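Local coordinates for glycosyl hydrolase family 2, TIM barrel domain protein (Parabacteroides merdae ATCC 43184, PDB 6DXU) that probably hydrolyses beta-D-glucuronides, releasing glucuronic acid from conjugates in the gut, as a family 2 glycoside hydrolase with a TIM-barrel catalytic domain, at residues W488-F493 with G552-A557; V513-D518 with R570-H575. All coordinates share one frame; numbering follows the deposited sequence.

Contact 1: residues W488-F493 with G552-A557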
loop_
_atom_site.group_PDB
_atom_site.type_symbol
_atom_site.label_atom_id
_atom_site.label_comp_id
_atom_site.label_asym_id
_atom_site.label_seq_id
_atom_site.Cartn_x
_atom_site.Cartn_y
_atom_site.Cartn_z
ATOM N N TRP D 488 -4.889 50.624 12.170
ATOM C CA TRP D 488 -3.995 50.049 11.176
ATOM C C TRP D 488 -4.786 49.464 10.020
ATOM O O TRP D 488 -5.007 50.158 9.024
ATOM C CB TRP D 488 -3.055 49.012 11.788
ATOM C CG TRP D 488 -1.971 48.657 10.798
ATOM C CD1 TRP D 488 -1.807 47.469 10.129
ATOM C CD2 TRP D 488 -0.956 49.538 10.310
ATOM N NE1 TRP D 488 -0.719 47.554 9.281
ATOM C CE2 TRP D 488 -0.185 48.815 9.372
ATOM C CE3 TRP D 488 -0.610 50.868 10.591
ATOM C CZ2 TRP D 488 0.911 49.381 8.710
ATOM C CZ3 TRP D 488 0.481 51.428 9.934
ATOM C CH2 TRP D 488 1.225 50.688 9.007
ATOM N N TYR D 489 -5.255 48.215 10.142
ATOM C CA TYR D 489 -5.970 47.611 9.022
ATOM C C TYR D 489 -7.359 48.204 8.836
ATOM O O TYR D 489 -7.935 48.056 7.756
ATOM C CB TYR D 489 -6.075 46.088 9.193
ATOM C CG TYR D 489 -4.750 45.375 9.023
ATOM C CD1 TYR D 489 -4.239 44.575 10.034
ATOM C CD2 TYR D 489 -3.994 45.534 7.861
ATOM C CE1 TYR D 489 -3.029 43.940 9.889
ATOM C CE2 TYR D 489 -2.775 44.901 7.708
ATOM C CZ TYR D 489 -2.301 44.098 8.723
ATOM O OH TYR D 489 -1.090 43.452 8.586
ATOM N N ARG D 490 -7.896 48.879 9.850
ATOM C CA ARG D 490 -9.211 49.488 9.730
ATOM C C ARG D 490 -9.371 50.586 10.773
ATOM O O ARG D 490 -8.858 50.489 11.893
ATOM C CB ARG D 490 -10.313 48.431 9.891
ATOM C CG ARG D 490 -11.721 48.931 9.636
ATOM C CD ARG D 490 -12.695 47.760 9.498
ATOM N NE ARG D 490 -12.341 46.890 8.377
ATOM C CZ ARG D 490 -12.752 47.079 7.124
ATOM N NH1 ARG D 490 -13.532 48.113 6.832
ATOM N NH2 ARG D 490 -12.384 46.238 6.163
ATOM N N GLY D 491 -10.092 51.633 10.386
ATOM C CA GLY D 491 -10.483 52.681 11.307
ATOM C C GLY D 491 -9.347 53.519 11.871
ATOM O O GLY D 491 -8.232 53.579 11.342
ATOM N N VAL D 492 -9.643 54.137 13.008
ATOM C CA VAL D 492 -8.717 55.048 13.667
ATOM C C VAL D 492 -8.410 54.494 15.045
ATOM O O VAL D 492 -9.247 53.826 15.663
ATOM C CB VAL D 492 -9.317 56.465 13.752
ATOM C CG1 VAL D 492 -9.573 57.001 12.346
ATOM C CG2 VAL D 492 -10.617 56.451 14.573
ATOM N N PHE D 493 -7.194 54.752 15.528
ATOM C CA PHE D 493 -6.854 54.093 16.777
ATOM C C PHE D 493 -7.582 54.695 17.974
ATOM O O PHE D 493 -7.640 54.046 19.023
ATOM C CB PHE D 493 -5.326 54.039 17.000
ATOM C CG PHE D 493 -4.612 55.384 17.052
ATOM C CD1 PHE D 493 -3.656 55.703 16.089
ATOM C CD2 PHE D 493 -4.806 56.267 18.108
ATOM C CE1 PHE D 493 -2.949 56.904 16.145
ATOM C CE2 PHE D 493 -4.105 57.468 18.171
ATOM C CZ PHE D 493 -3.170 57.786 17.177
ATOM N N GLY D 552 -6.411 47.769 -3.331
ATOM C CA GLY D 552 -7.837 47.669 -3.081
ATOM C C GLY D 552 -8.246 48.185 -1.708
ATOM O O GLY D 552 -7.467 48.789 -0.968
ATOM N N GLY D 553 -9.516 47.936 -1.384
ATOM C CA GLY D 553 -10.040 48.250 -0.067
ATOM C C GLY D 553 -10.458 49.703 0.089
ATOM O O GLY D 553 -10.633 50.448 -0.881
ATOM N N VAL D 554 -10.617 50.101 1.348
ATOM C CA VAL D 554 -11.037 51.453 1.717
ATOM C C VAL D 554 -9.871 52.168 2.400
ATOM O O VAL D 554 -8.887 51.508 2.774
ATOM C CB VAL D 554 -12.289 51.408 2.611
ATOM C CG1 VAL D 554 -13.373 50.547 1.957
ATOM C CG2 VAL D 554 -11.944 50.891 4.004
ATOM N N PRO D 555 -9.919 53.497 2.566
ATOM C CA PRO D 555 -8.807 54.206 3.219
ATOM C C PRO D 555 -8.495 53.658 4.606
ATOM O O PRO D 555 -9.394 53.403 5.412
ATOM C CB PRO D 555 -9.308 55.652 3.290
ATOM C CG PRO D 555 -10.194 55.784 2.093
ATOM C CD PRO D 555 -10.872 54.439 1.942
ATOM N N ARG D 556 -7.200 53.507 4.881
ATOM C CA ARG D 556 -6.707 52.861 6.093
ATOM C C ARG D 556 -5.205 53.106 6.214
ATOM O O ARG D 556 -4.490 53.160 5.209
ATOM C CB ARG D 556 -7.010 51.356 6.076
ATOM C CG ARG D 556 -6.465 50.610 4.858
ATOM C CD ARG D 556 -7.091 49.215 4.733
ATOM N NE ARG D 556 -6.420 48.386 3.730
ATOM C CZ ARG D 556 -6.645 48.465 2.421
ATOM N NH1 ARG D 556 -7.521 49.343 1.945
ATOM N NH2 ARG D 556 -5.995 47.666 1.584
ATOM N N ALA D 557 -4.738 53.231 7.462
ATOM C CA ALA D 557 -3.333 53.542 7.707
ATOM C C ALA D 557 -2.409 52.483 7.119
ATOM O O ALA D 557 -1.329 52.812 6.617
ATOM C CB ALA D 557 -3.078 53.694 9.208
HETATM O O HOH W 1 -6.696 52.441 9.341
HETATM O O HOH W 2 -10.579 51.557 7.238
#
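Trp-488 lays one face of its indole beside Ala-557, the first residue of helix 557-560: CE3 lies 4.0 Å from the Ala-557 CB, and the carbonyl of Ala-557 sits over the rim of the same face. A first torsion with CG anti to the backbone N (chi1 -168°) brings the indole there, although the CB points away from 552-557. Trp-563, of the bicine pocket, also meets this ring. The Trp-488 O stands 3.5 Å from the Ala-557 N at a poor angle, and a water does the joining: it accepts from the Ala-557 N at 2.8 Å and donates to the Trp-488 O and the Gly-491 O. Next along the loop, Tyr-489 offers its backbone O to the aliphatic part of Arg-556, whose CD comes within 3.3 Å; the tyrosine OH is hydrogen-bonded to Lys-612 and Arg-601. Arg-490 brings NH1 to 4.3 Å from the Val-554 CG2, a loose van der Waals touch with the methyl oblique to the guanidinium, while its NH2 forms a salt bridge with Asp-547. At Gly-491 a second water accepts from the backbone N and donates to the Pro-555 O at 2.9 Å. Arg-556 runs extended from CG to NE; NH1 and NH2 both point end-on at the Gly-552 O, in the guanidinium plane, and NH1 also donates to the Val-554 O at 2.7 Å. The guanidinium thus ties 552-557 to itself and, through NE, to the Asp-547 O. No direct hydrogen bond crosses, so the loop after strand 479-481 is joined to the connection from strand 512-513 to helix 557-560, near the bicine pocket, by two water bridges between backbone atoms, the apolar Trp-488/Ala-557 pair, and the Arg-556 methylenes lying against the Trp-488 and Tyr-489 carbonyl oxygens.

Contact 2: residues V513-D518 with R570-H575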
loop_
_atom_site.group_PDB
_atom_site.type_symbol
_atom_site.label_atom_id
_atom_site.label_comp_id
_atom_site.label_asym_id
_atom_site.label_seq_id
_atom_site.Cartn_x
_atom_site.Cartn_y
_atom_site.Cartn_z
ATOM N N VAL D 513 -5.790 39.520 21.465
ATOM C CA VAL D 513 -4.440 39.260 20.971
ATOM C C VAL D 513 -4.313 39.742 19.527
ATOM O O VAL D 513 -5.156 39.431 18.679
ATOM C CB VAL D 513 -4.020 37.787 21.115
ATOM C CG1 VAL D 513 -3.797 37.451 22.601
ATOM C CG2 VAL D 513 -5.020 36.851 20.464
ATOM N N GLU D 514 -3.237 40.499 19.273
ATOM C CA GLU D 514 -2.809 41.107 18.011
ATOM C C GLU D 514 -3.390 42.499 17.852
ATOM O O GLU D 514 -4.603 42.679 17.719
ATOM C CB GLU D 514 -3.138 40.255 16.770
ATOM C CG GLU D 514 -2.513 38.858 16.818
ATOM C CD GLU D 514 -2.557 38.138 15.480
ATOM O OE1 GLU D 514 -2.639 38.824 14.435
ATOM O OE2 GLU D 514 -2.500 36.889 15.482
ATOM N N TRP D 515 -2.499 43.483 17.873
ATOM C CA TRP D 515 -2.789 44.857 17.496
ATOM C C TRP D 515 -1.446 45.514 17.238
ATOM O O TRP D 515 -0.395 44.954 17.568
ATOM C CB TRP D 515 -3.595 45.604 18.572
ATOM C CG TRP D 515 -2.951 45.688 19.958
ATOM C CD1 TRP D 515 -3.037 44.755 20.962
ATOM C CD2 TRP D 515 -2.141 46.764 20.483
ATOM N NE1 TRP D 515 -2.336 45.186 22.073
ATOM C CE2 TRP D 515 -1.785 46.415 21.806
ATOM C CE3 TRP D 515 -1.702 47.992 19.964
ATOM C CZ2 TRP D 515 -0.986 47.240 22.613
ATOM C CZ3 TRP D 515 -0.910 48.812 20.766
ATOM C CH2 TRP D 515 -0.563 48.432 22.079
ATOM N N GLY D 516 -1.489 46.704 16.643
ATOM C CA GLY D 516 -0.266 47.451 16.382
ATOM C C GLY D 516 -0.216 48.094 15.011
ATOM O O GLY D 516 -1.263 48.425 14.440
ATOM N N GLY D 517 0.993 48.264 14.474
ATOM C CA GLY D 517 1.174 48.823 13.142
ATOM C C GLY D 517 2.617 48.677 12.704
ATOM O O GLY D 517 3.519 48.520 13.529
ATOM N N ASP D 518 2.824 48.703 11.391
ATOM C CA ASP D 518 4.174 48.558 10.845
ATOM C C ASP D 518 4.956 49.854 10.971
ATOM O O ASP D 518 4.418 50.942 10.738
ATOM C CB ASP D 518 4.150 48.187 9.371
ATOM C CG ASP D 518 3.712 46.769 9.132
ATOM O OD1 ASP D 518 2.488 46.550 9.115
ATOM O OD2 ASP D 518 4.588 45.890 8.953
ATOM N N ARG D 570 2.635 56.904 18.294
ATOM C CA ARG D 570 1.412 57.552 18.755
ATOM C C ARG D 570 0.276 56.549 18.897
ATOM O O ARG D 570 -0.568 56.685 19.792
ATOM C CB ARG D 570 1.026 58.681 17.802
ATOM C CG ARG D 570 2.012 59.851 17.874
ATOM C CD ARG D 570 1.689 60.956 16.885
ATOM N NE ARG D 570 2.606 62.084 17.077
ATOM C CZ ARG D 570 2.283 63.229 17.676
ATOM N NH1 ARG D 570 1.054 63.429 18.140
ATOM N NH2 ARG D 570 3.197 64.183 17.800
ATOM N N LEU D 571 0.226 55.555 18.008
ATOM C CA LEU D 571 -0.801 54.522 18.106
ATOM C C LEU D 571 -0.639 53.690 19.375
ATOM O O LEU D 571 -1.625 53.378 20.054
ATOM C CB LEU D 571 -0.755 53.621 16.865
ATOM C CG LEU D 571 -1.753 52.449 16.768
ATOM C CD1 LEU D 571 -2.110 52.185 15.313
ATOM C CD2 LEU D 571 -1.219 51.153 17.417
ATOM N N ILE D 572 0.592 53.287 19.693
ATOM C CA ILE D 572 0.815 52.484 20.891
ATOM C C ILE D 572 0.518 53.295 22.146
ATOM O O ILE D 572 -0.135 52.809 23.084
ATOM C CB ILE D 572 2.253 51.937 20.899
ATOM C CG1 ILE D 572 2.409 50.915 19.761
ATOM C CG2 ILE D 572 2.608 51.336 22.269
ATOM C CD1 ILE D 572 3.874 50.582 19.444
ATOM N N ASP D 573 1.027 54.533 22.187
ATOM C CA ASP D 573 0.765 55.461 23.284
ATOM C C ASP D 573 -0.725 55.497 23.604
ATOM O O ASP D 573 -1.138 55.338 24.760
ATOM C CB ASP D 573 1.300 56.845 22.866
ATOM C CG ASP D 573 1.278 57.892 23.975
ATOM O OD1 ASP D 573 0.652 57.708 25.042
ATOM O OD2 ASP D 573 1.920 58.942 23.749
ATOM N N TRP D 574 -1.544 55.665 22.570
ATOM C CA TRP D 574 -2.988 55.748 22.763
ATOM C C TRP D 574 -3.543 54.476 23.400
ATOM O O TRP D 574 -4.256 54.536 24.412
ATOM C CB TRP D 574 -3.678 56.018 21.424
ATOM C CG TRP D 574 -5.152 56.136 21.589
ATOM C CD1 TRP D 574 -6.082 55.137 21.481
ATOM C CD2 TRP D 574 -5.872 57.313 21.975
ATOM N NE1 TRP D 574 -7.337 55.628 21.746
ATOM C CE2 TRP D 574 -7.236 56.961 22.058
ATOM C CE3 TRP D 574 -5.497 58.634 22.247
ATOM C CZ2 TRP D 574 -8.226 57.881 22.389
ATOM C CZ3 TRP D 574 -6.482 59.548 22.584
ATOM C CH2 TRP D 574 -7.834 59.165 22.650
ATOM N N HIS D 575 -3.223 53.313 22.820
ATOM C CA HIS D 575 -3.721 52.046 23.356
ATOM C C HIS D 575 -3.376 51.895 24.833
ATOM O O HIS D 575 -4.216 51.491 25.650
ATOM C CB HIS D 575 -3.137 50.866 22.574
ATOM C CG HIS D 575 -3.813 50.584 21.270
ATOM N ND1 HIS D 575 -3.645 51.378 20.158
ATOM C CD2 HIS D 575 -4.632 49.574 20.890
ATOM C CE1 HIS D 575 -4.339 50.880 19.152
ATOM N NE2 HIS D 575 -4.946 49.782 19.568
#
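The loop 513-518 passes residues 570-575 of helix 565-579 with its backbone closest at Gly-516 and Ile-572, whose CA atoms are 6.8 Å apart, and no hydrogen bond joins the two. Trp-515 fills the interval. Its CG lies between the backbone N and the carbonyl carbon (chi1 58°), which sends the indole toward the helix, where its six-membered ring forms an offset stack with the His-575 imidazole: centroids 4.2 Å apart, planes at 7°. Trp-515 CZ3 comes to 3.4 Å from the His-575 CG. The imidazole cannot turn easily, since ND1 donates to the Leu-571 O one helical turn back at 2.8 Å, nearly straight at 163°; that oxygen also takes the backbone N-H of His-575, from the opposite face of its plane. Leu-571 CD2 meets the indole at its edge, and its methyls pack against the Gly-516 backbone, whose angles call for glycine. Ile-572 CG1 approaches Trp-515 CZ3 obliquely at 4.1 Å. The pyrrole NE1 is hydrogen-bonded to Thr-588 OG1. With an alanine at His-575 the six-membered ring of Trp-515 would probably lose its stacking partner and gain room to shift. The arrangement is that of a TIM barrel, in which the chain leaving strand 512-513 packs against the helix 565-579 that precedes the next parallel strand, 587-589.

Along the chain the segments alternate, 488-493, 513-518, 552-557 and 570-575, so the two contacts interlock; their centres are 13 Å apart. They share the long connection from strand 512-513 to helix 557-560, which supplies 513-518 to contact 2 and 552-557 to contact 1. They also touch directly: Trp-488 CD2 lies 3.6 Å from Gly-517 CA, and Phe-493 O lies 3.1 Å from Trp-574 CD1. Helix 565-579 serves both, since it carries 570-575 and its Tyr-567 meets Trp-488 and Ala-557. The loop-loop contact 1 lies nearer the bound bicine, about 7 Å from the Trp-488 side chain, and the loop-helix contact 2 farther, about 14 Å from the Leu-571 side chain.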